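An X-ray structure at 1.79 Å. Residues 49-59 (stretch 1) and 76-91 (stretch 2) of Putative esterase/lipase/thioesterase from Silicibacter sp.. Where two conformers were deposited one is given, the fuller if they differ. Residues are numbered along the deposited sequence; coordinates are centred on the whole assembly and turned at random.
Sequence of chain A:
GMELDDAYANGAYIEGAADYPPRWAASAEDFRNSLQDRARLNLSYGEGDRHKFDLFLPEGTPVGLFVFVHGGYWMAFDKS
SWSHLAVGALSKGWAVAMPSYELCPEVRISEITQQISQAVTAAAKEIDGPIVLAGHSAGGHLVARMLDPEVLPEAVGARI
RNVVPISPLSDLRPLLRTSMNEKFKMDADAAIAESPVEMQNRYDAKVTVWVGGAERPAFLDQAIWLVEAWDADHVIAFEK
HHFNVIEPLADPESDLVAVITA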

ATOM      1  N   ASP A  49      12.440  -1.383 -15.762  1.00 22.72           N
ATOM      2  CA  ASP A  49      12.621   0.019 -15.424  1.00 22.70           C
ATOM      3  C   ASP A  49      11.862   0.405 -14.148  1.00 20.92           C
ATOM      4  O   ASP A  49      12.342   1.250 -13.389  1.00 20.69           O
ATOM      5  N   ARG A  50      10.702  -0.196 -13.913  1.00 17.75           N
ATOM      6  CA  ARG A  50       9.874   0.164 -12.729  1.00 17.70           C
ATOM      7  C   ARG A  50      10.044  -0.840 -11.569  1.00 17.60           C
ATOM      8  O   ARG A  50       9.289  -0.795 -10.570  1.00 18.39           O
ATOM      9  N   HIS A  51      11.042  -1.729 -11.680  1.00 16.39           N
ATOM     10  CA  HIS A  51      11.365  -2.630 -10.558  1.00 17.51           C
ATOM     11  C   HIS A  51      12.378  -2.006  -9.590  1.00 17.45           C
ATOM     12  O   HIS A  51      13.432  -2.575  -9.293  1.00 19.46           O
ATOM     13  N   LYS A  52      11.984  -0.877  -9.012  1.00 16.44           N
ATOM     14  CA  LYS A  52      12.835  -0.108  -8.157  1.00 17.52           C
ATOM     15  C   LYS A  52      12.109   0.255  -6.884  1.00 16.11           C
ATOM     16  O   LYS A  52      10.880   0.297  -6.895  1.00 16.85           O
ATOM     17  N   PHE A  53      12.882   0.511  -5.830  1.00 15.07           N
ATOM     18  CA  PHE A  53      12.376   1.030  -4.577  1.00 15.29           C
ATOM     19  C   PHE A  53      13.327   2.040  -3.985  1.00 15.36           C
ATOM     20  O   PHE A  53      14.531   2.037  -4.260  1.00 17.61           O
ATOM     21  N   ASP A  54      12.738   2.940  -3.207  1.00 16.49           N
ATOM     22  CA  ASP A  54      13.473   3.925  -2.466  1.00 15.89           C
ATOM     23  C   ASP A  54      13.555   3.398  -1.019  1.00 16.39           C
ATOM     24  O   ASP A  54      12.627   2.767  -0.496  1.00 15.25           O
ATOM     25  N   LEU A  55      14.713   3.598  -0.422  1.00 14.57           N
ATOM     26  CA  LEU A  55      14.975   3.214   0.947  1.00 16.15           C
ATOM     27  C   LEU A  55      15.457   4.434   1.733  1.00 15.91           C
ATOM     28  O   LEU A  55      16.519   5.021   1.444  1.00 17.12           O
ATOM     29  N   PHE A  56      14.634   4.812   2.694  1.00 14.92           N
ATOM     30  CA  PHE A  56      14.897   5.936   3.573  1.00 14.30           C
ATOM     31  C   PHE A  56      15.351   5.413   4.926  1.00 16.32           C
ATOM     32  O   PHE A  56      14.629   4.677   5.603  1.00 17.78           O
ATOM     33  N   LEU A  57      16.535   5.860   5.338  1.00 16.64           N
ATOM     34  CA  LEU A  57      17.164   5.389   6.570  1.00 17.70           C
ATOM     35  C   LEU A  57      17.003   6.397   7.665  1.00 19.51           C
ATOM     36  O   LEU A  57      17.113   7.607   7.378  1.00 17.48           O
ATOM     37  N   PRO A  58      16.771   5.920   8.917  1.00 17.77           N
ATOM     38  CA  PRO A  58      16.691   6.798  10.063  1.00 19.03           C
ATOM     39  C   PRO A  58      18.101   7.173  10.450  1.00 19.72           C
ATOM     40  O   PRO A  58      19.058   6.662   9.879  1.00 17.41           O
ATOM     41  N   GLU A  59      18.233   8.051  11.429  1.00 22.41           N
ATOM     42  CA  GLU A  59      19.566   8.443  11.846  1.00 24.52           C
ATOM     43  C   GLU A  59      20.332   7.359  12.583  1.00 26.20           C
ATOM     44  O   GLU A  59      21.518   7.186  12.340  1.00 29.01           O
ATOM     45  N   ALA A  76      -1.601   3.895 -12.257  1.00 15.63           N
ATOM     46  CA  ALA A  76      -1.003   5.231 -12.197  1.00 16.96           C
ATOM     47  C   ALA A  76      -0.158   5.398 -10.951  1.00 16.79           C
ATOM     48  O   ALA A  76      -0.264   4.625 -10.029  1.00 14.87           O
ATOM     49  N   PHE A  77       0.653   6.453 -10.980  1.00 18.56           N
ATOM     50  CA  PHE A  77       1.614   6.827  -9.945  1.00 19.37           C
ATOM     51  C   PHE A  77       2.791   5.857  -9.907  1.00 17.34           C
ATOM     52  O   PHE A  77       2.773   4.798 -10.540  1.00 20.09           O
ATOM     53  N   ASP A  78       3.851   6.307  -9.256  1.00 19.50           N
ATOM     54  CA  ASP A  78       5.028   5.500  -8.981  1.00 19.28           C
ATOM     55  C   ASP A  78       5.433   5.894  -7.559  1.00 16.76           C
ATOM     56  O   ASP A  78       4.752   6.677  -6.900  1.00 16.93           O
ATOM     57  N   LYS A  79       6.549   5.365  -7.101  1.00 14.72           N
ATOM     58  CA  LYS A  79       7.023   5.634  -5.752  1.00 14.04           C
ATOM     59  C   LYS A  79       7.358   7.078  -5.434  1.00 13.78           C
ATOM     60  O   LYS A  79       7.325   7.456  -4.256  1.00 13.20           O
ATOM     61  N   SER A  80       7.646   7.877  -6.466  0.50 14.02           N
ATOM     62  CA  SER A  80       8.109   9.247  -6.266  0.50 13.68           C
ATOM     63  C   SER A  80       7.095  10.237  -5.714  0.50 13.82           C
ATOM     64  O   SER A  80       7.499  11.307  -5.279  0.50 13.47           O
ATOM     65  N   SER A  81       5.815   9.913  -5.730  1.00 14.57           N
ATOM     66  CA  SER A  81       4.801  10.810  -5.163  1.00 16.46           C
ATOM     67  C   SER A  81       4.550  10.651  -3.660  1.00 17.80           C
ATOM     68  O   SER A  81       3.720  11.387  -3.094  1.00 17.46           O
ATOM     69  N   TRP A  82       5.298   9.775  -2.982  1.00 16.13           N
ATOM     70  CA  TRP A  82       4.929   9.420  -1.600  1.00 15.57           C
ATOM     71  C   TRP A  82       6.003   9.432  -0.527  1.00 15.87           C
ATOM     72  O   TRP A  82       5.715   9.102   0.602  1.00 14.99           O
ATOM     73  N   SER A  83       7.222   9.818  -0.885  1.00 18.49           N
ATOM     74  CA  SER A  83       8.384   9.775   0.002  1.00 17.87           C
ATOM     75  C   SER A  83       8.145  10.473   1.310  1.00 18.11           C
ATOM     76  O   SER A  83       8.514   9.964   2.375  1.00 17.50           O
ATOM     77  N   HIS A  84       7.507  11.641   1.239  1.00 18.56           N
ATOM     78  CA  HIS A  84       7.255  12.469   2.440  1.00 19.15           C
ATOM     79  C   HIS A  84       6.420  11.734   3.522  1.00 18.71           C
ATOM     80  O   HIS A  84       6.416  12.108   4.706  1.00 16.36           O
ATOM     81  N   LEU A  85       5.738  10.669   3.116  1.00 14.94           N
ATOM     82  CA  LEU A  85       4.963   9.870   4.059  1.00 17.43           C
ATOM     83  C   LEU A  85       5.867   8.973   4.952  1.00 16.44           C
ATOM     84  O   LEU A  85       5.390   8.299   5.869  1.00 18.11           O
ATOM     85  N   ALA A  86       7.167   8.976   4.688  1.00 16.15           N
ATOM     86  CA  ALA A  86       8.132   8.211   5.496  1.00 17.01           C
ATOM     87  C   ALA A  86       8.467   8.879   6.827  1.00 15.14           C
ATOM     88  O   ALA A  86       8.978   8.222   7.754  1.00 13.24           O
ATOM     89  N   VAL A  87       8.118  10.157   6.964  1.00 16.15           N
ATOM     90  CA  VAL A  87       8.549  10.923   8.155  1.00 18.39           C
ATOM     91  C   VAL A  87       8.170  10.329   9.532  1.00 17.16           C
ATOM     92  O   VAL A  87       9.018  10.174  10.400  1.00 19.76           O
ATOM     93  N   GLY A  88       6.919   9.974   9.743  1.00 17.66           N
ATOM     94  CA  GLY A  88       6.501   9.511  11.050  1.00 16.50           C
ATOM     95  C   GLY A  88       7.234   8.256  11.519  1.00 19.59           C
ATOM     96  O   GLY A  88       7.737   8.205  12.649  1.00 18.36           O
ATOM     97  N   ALA A  89       7.334   7.257  10.638  1.00 19.15           N
ATOM     98  CA  ALA A  89       8.047   6.015  10.991  1.00 19.31           C
ATOM     99  C   ALA A  89       9.536   6.249  11.123  1.00 17.93           C
ATOM    100  O   ALA A  89      10.152   5.667  11.990  1.00 15.50           O
ATOM    101  N   LEU A  90      10.112   7.057  10.232  1.00 16.50           N
ATOM    102  CA  LEU A  90      11.532   7.406  10.321  1.00 21.39           C
ATOM    103  C   LEU A  90      11.854   7.994  11.684  1.00 18.84           C
ATOM    104  O   LEU A  90      12.842   7.636  12.275  1.00 21.24           O
ATOM    105  N   SER A  91      11.000   8.870  12.196  1.00 21.35           N
ATOM    106  CA  SER A  91      11.235   9.499  13.493  1.00 24.42           C
ATOM    107  C   SER A  91      11.215   8.504  14.648  1.00 24.26           C
ATOM    108  O   SER A  91      11.796   8.782  15.687  1.00 22.35           O
TER

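The strand of stretch 1, residues 52-56, and the loop that follows it run alongside the irregular 3-10 turns and the short helix of stretch 2, and the two segments together bury 515 Å² of surface. Three side chains dominate the contact: K79, L90 and F56. One makes a charged contact at the middle of the strand, and the other two form an apolar patch where the strand gives way to loop.

K79 covers the most surface. Its CA-to-CB bond points toward the strand, and with chi1 in p, chi2 and chi3 in t and chi4 in p the chain extends across the backbone before its last bond turns. On the way, CD lies 3.9 Å from CA of F53 and CE lies 3.7 Å from CB of K52, so the aliphatic portion of the lysine is used for packing while its ammonium group is delivered to D54. The aspartate, chi1 m, also points toward stretch 2, and NZ of K79 forms a salt bridge with OD1 of D54 at 2.9 Å. K52 starts out toward stretch 2 as well, but its m, m, t, t chain leads away. The CA-to-CB bond of F53, chi1 p, points away from stretch 2.

Water extends the salt bridge. Water 3 donates to OD2 of D54 at 2.5 Å and accepts a weak hydrogen bond from NZ of K79 at 3.1 Å, linking the two charged groups a second time. Water 2 donates to OD2 of D54 (3.0 Å) and to the backbone O of K79 (2.7 Å), and accepts from OG of S83 (2.7 Å). It thereby joins S83, chi1 m, to the aspartate, since OG of S83 and OD2 of D54 are 4.4 Å apart.

F56, chi1 m, points toward stretch 2 and carries the packing onward. Its CZ reaches to 3.6 Å from CB of S83, and its CD2 lies 4.0 Å from CB of A86. The other end of the side chain meets L90, with CB of F56 4.1 Å from CD1 of the leucine. L90 leaves the helix sideways, but its m, t rotamer brings the tip closer: CD2 sits 3.4 Å from the backbone O of F56 and 3.6 Å from N of P58, and is 4.3 Å from the proline CD. A single methyl thus packs against the chain through L57, whose CA-to-CB bond points away. Nearby, water 4 accepts from N of E59 at 2.9 Å and donates to O of L90 at 3.2 Å.

Before the strand, R50 (m, t, p) sets out sideways and bends back, so that NH2 donates to O of F77 at 2.9 Å, near the guanidinium plane. D78, chi1 p, is bridged to it by water 1, which donates to OD2 of D78 at 3.2 Å and accepts weakly from NH1 of R50 at 3.4 Å.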

ATOM      1  CB  ASP A  49      12.166   0.944 -16.577  1.00 25.13           C
ATOM      2  CG  ASP A  49      13.002   0.768 -17.878  1.00 36.00           C
ATOM      3  OD1 ASP A  49      14.162   0.293 -17.781  1.00 38.39           O
ATOM      4  OD2 ASP A  49      12.493   1.120 -18.991  1.00 43.84           O
ATOM      5  CB  ARG A  50       8.404   0.342 -13.107  1.00 17.47           C
ATOM      6  CG  ARG A  50       8.148   1.501 -14.033  1.00 24.05           C
ATOM      7  CD  ARG A  50       6.745   1.534 -14.539  1.00 25.33           C
ATOM      8  NE  ARG A  50       5.767   1.713 -13.469  1.00 27.58           N
ATOM      9  CZ  ARG A  50       5.275   2.882 -13.077  1.00 26.24           C
ATOM     10  NH1 ARG A  50       5.619   4.018 -13.671  1.00 24.20           N
ATOM     11  NH2 ARG A  50       4.423   2.915 -12.067  1.00 27.44           N
ATOM     12  CB  HIS A  51      11.841  -3.999 -11.043  1.00 18.62           C
ATOM     13  CG  HIS A  51      10.836  -4.709 -11.890  1.00 18.93           C
ATOM     14  ND1 HIS A  51      11.183  -5.642 -12.827  1.00 26.64           N
ATOM     15  CD2 HIS A  51       9.497  -4.560 -11.986  1.00 30.35           C
ATOM     16  CE1 HIS A  51      10.101  -6.068 -13.450  1.00 29.79           C
ATOM     17  NE2 HIS A  51       9.061  -5.428 -12.954  1.00 23.11           N
ATOM     18  CB  LYS A  52      13.132   1.228  -8.824  1.00 18.16           C
ATOM     19  CG  LYS A  52      13.656   1.194 -10.235  1.00 28.03           C
ATOM     20  CD  LYS A  52      15.081   0.813 -10.302  1.00 30.52           C
ATOM     21  CE  LYS A  52      15.540   0.918 -11.769  1.00 36.31           C
ATOM     22  NZ  LYS A  52      16.865   0.335 -11.998  1.00 35.10           N
ATOM     23  CB  PHE A  53      12.065  -0.065  -3.545  1.00 17.27           C
ATOM     24  CG  PHE A  53      13.266  -0.809  -3.008  1.00 13.79           C
ATOM     25  CD1 PHE A  53      13.861  -1.840  -3.728  1.00  8.74           C
ATOM     26  CD2 PHE A  53      13.748  -0.542  -1.741  1.00 14.64           C
ATOM     27  CE1 PHE A  53      14.963  -2.515  -3.224  1.00 10.87           C
ATOM     28  CE2 PHE A  53      14.833  -1.242  -1.207  1.00 18.72           C
ATOM     29  CZ  PHE A  53      15.430  -2.245  -1.959  1.00 17.33           C
ATOM     30  CB  ASP A  54      12.808   5.288  -2.522  1.00 17.52           C
ATOM     31  CG  ASP A  54      12.887   5.957  -3.915  1.00 18.09           C
ATOM     32  OD1 ASP A  54      13.695   5.582  -4.796  1.00 18.36           O
ATOM     33  OD2 ASP A  54      12.098   6.890  -4.119  1.00 17.76           O
ATOM     34  CB  LEU A  55      15.987   2.089   1.012  1.00 15.52           C
ATOM     35  CG  LEU A  55      16.268   1.481   2.371  1.00 19.13           C
ATOM     36  CD1 LEU A  55      14.999   0.882   3.023  1.00 17.52           C
ATOM     37  CD2 LEU A  55      17.311   0.392   2.192  1.00 22.69           C
ATOM     38  CB  PHE A  56      13.674   6.856   3.690  1.00 12.07           C
ATOM     39  CG  PHE A  56      13.165   7.305   2.352  1.00 15.54           C
ATOM     40  CD1 PHE A  56      13.930   8.152   1.567  1.00 13.32           C
ATOM     41  CD2 PHE A  56      11.972   6.820   1.840  1.00 12.86           C
ATOM     42  CE1 PHE A  56      13.510   8.506   0.312  1.00 17.60           C
ATOM     43  CE2 PHE A  56      11.555   7.183   0.568  1.00 13.50           C
ATOM     44  CZ  PHE A  56      12.315   8.029  -0.172  1.00 18.85           C
ATOM     45  CB  LEU A  57      18.659   5.208   6.341  1.00 17.00           C
ATOM     46  CG  LEU A  57      18.997   4.256   5.200  1.00 21.18           C
ATOM     47  CD1 LEU A  57      20.450   4.259   4.898  1.00 32.64           C
ATOM     48  CD2 LEU A  57      18.517   2.843   5.481  1.00 22.46           C
ATOM     49  CB  PRO A  58      16.067   5.906  11.160  1.00 18.05           C
ATOM     50  CG  PRO A  58      16.528   4.558  10.844  1.00 19.42           C
ATOM     51  CD  PRO A  58      16.661   4.502   9.327  1.00 18.01           C
ATOM     52  CB  GLU A  59      19.514   9.708  12.682  1.00 22.43           C
ATOM     53  CG  GLU A  59      19.287  10.935  11.861  1.00 20.86           C
ATOM     54  CD  GLU A  59      19.560  12.168  12.679  1.00 19.29           C
ATOM     55  OE1 GLU A  59      18.688  12.578  13.453  1.00 17.97           O
ATOM     56  OE2 GLU A  59      20.660  12.698  12.522  1.00 25.01           O
ATOM     57  CB  ALA A  76      -2.099   6.333 -12.237  1.00 14.72           C
ATOM     58  CB  PHE A  77       0.957   7.010  -8.568  1.00 20.88           C
ATOM     59  CG  PHE A  77      -0.176   8.005  -8.578  1.00 15.41           C
ATOM     60  CD1 PHE A  77       0.066   9.357  -8.390  1.00 23.17           C
ATOM     61  CD2 PHE A  77      -1.440   7.602  -8.806  1.00 16.15           C
ATOM     62  CE1 PHE A  77      -0.982  10.289  -8.405  1.00 18.81           C
ATOM     63  CE2 PHE A  77      -2.493   8.530  -8.840  1.00 25.03           C
ATOM     64  CZ  PHE A  77      -2.243   9.876  -8.647  1.00 22.74           C
ATOM     65  CB  ASP A  78       6.141   5.677 -10.043  1.00 16.28           C
ATOM     66  CG  ASP A  78       6.613   7.100 -10.180  1.00 22.65           C
ATOM     67  OD1 ASP A  78       6.601   7.855  -9.226  1.00 21.03           O
ATOM     68  OD2 ASP A  78       7.042   7.466 -11.285  1.00 27.93           O
ATOM     69  CB  LYS A  79       8.274   4.793  -5.451  1.00 15.99           C
ATOM     70  CG  LYS A  79       9.504   5.128  -6.314  1.00 15.24           C
ATOM     71  CD  LYS A  79      10.628   4.088  -6.138  1.00  8.49           C
ATOM     72  CE  LYS A  79      11.696   4.264  -7.202  1.00 15.83           C
ATOM     73  NZ  LYS A  79      12.178   5.685  -7.247  1.00 20.04           N
ATOM     74  CB  SER A  80       8.723   9.836  -7.535  0.50 12.68           C
ATOM     75  OG  SER A  80       7.745  10.157  -8.515  0.50  7.40           O
ATOM     76  CB  SER A  81       3.494  10.579  -5.877  1.00 16.10           C
ATOM     77  OG  SER A  81       3.579  11.084  -7.209  1.00 19.85           O
ATOM     78  CB  TRP A  82       4.314   8.023  -1.608  1.00 13.19           C
ATOM     79  CG  TRP A  82       3.426   7.745  -2.801  1.00 14.50           C
ATOM     80  CD1 TRP A  82       3.801   7.117  -3.952  1.00 15.37           C
ATOM     81  CD2 TRP A  82       2.082   8.188  -3.007  1.00 16.32           C
ATOM     82  NE1 TRP A  82       2.766   7.114  -4.846  1.00 13.96           N
ATOM     83  CE2 TRP A  82       1.690   7.750  -4.284  1.00 14.75           C
ATOM     84  CE3 TRP A  82       1.150   8.878  -2.214  1.00 15.59           C
ATOM     85  CZ2 TRP A  82       0.415   7.995  -4.799  1.00 22.09           C
ATOM     86  CZ3 TRP A  82      -0.103   9.117  -2.723  1.00 19.16           C
ATOM     87  CH2 TRP A  82      -0.474   8.657  -3.995  1.00 17.96           C
ATOM     88  CB  SER A  83       9.592  10.388  -0.716  1.00 16.87           C
ATOM     89  OG  SER A  83       9.619   9.856  -2.035  1.00 19.02           O
ATOM     90  CB  HIS A  84       6.557  13.760   2.008  1.00 19.52           C
ATOM     91  CG  HIS A  84       5.201  13.536   1.414  1.00 15.25           C
ATOM     92  ND1 HIS A  84       5.001  12.905   0.206  1.00 15.24           N
ATOM     93  CD2 HIS A  84       3.972  13.864   1.874  1.00 15.38           C
ATOM     94  CE1 HIS A  84       3.707  12.854  -0.051  1.00 17.76           C
ATOM     95  NE2 HIS A  84       3.058  13.443   0.943  1.00 13.05           N
ATOM     96  CB  LEU A  85       3.916   9.068   3.318  1.00 14.32           C
ATOM     97  CG  LEU A  85       2.906   9.876   2.466  1.00 17.02           C
ATOM     98  CD1 LEU A  85       1.946   8.960   1.737  1.00 18.50           C
ATOM     99  CD2 LEU A  85       2.107  10.911   3.311  1.00 16.53           C
ATOM    100  CB  ALA A  86       9.423   8.003   4.685  1.00 15.42           C
ATOM    101  CB  VAL A  87       8.084  12.429   8.009  1.00 12.88           C
ATOM    102  CG1 VAL A  87       8.226  13.182   9.314  1.00 21.96           C
ATOM    103  CG2 VAL A  87       8.896  13.085   6.896  1.00 23.50           C
ATOM    104  CB  ALA A  89       7.776   4.932   9.945  1.00 22.06           C
ATOM    105  CB  LEU A  90      11.938   8.403   9.242  1.00 19.00           C
ATOM    106  CG  LEU A  90      12.256   7.905   7.838  1.00 22.96           C
ATOM    107  CD1 LEU A  90      12.472   9.096   6.914  1.00 25.20           C
ATOM    108  CD2 LEU A  90      13.470   7.018   7.843  1.00 18.61           C
ATOM    109  CB  SER A  91      10.232  10.625  13.776  1.00 25.19           C
ATOM    110  OG  SER A  91       8.985  10.083  14.155  1.00 34.39           O
TER
HETATM  111  O   HOH W   1       4.521   7.154 -13.187  1.00 42.82           O
HETATM  112  O   HOH W   2       9.475   7.259  -2.684  1.00 15.49           O
HETATM  113  O   HOH W   3      11.561   8.482  -6.034  1.00 21.54           O
HETATM  114  O   HOH W   4      15.710   9.153  12.387  1.00 25.57           O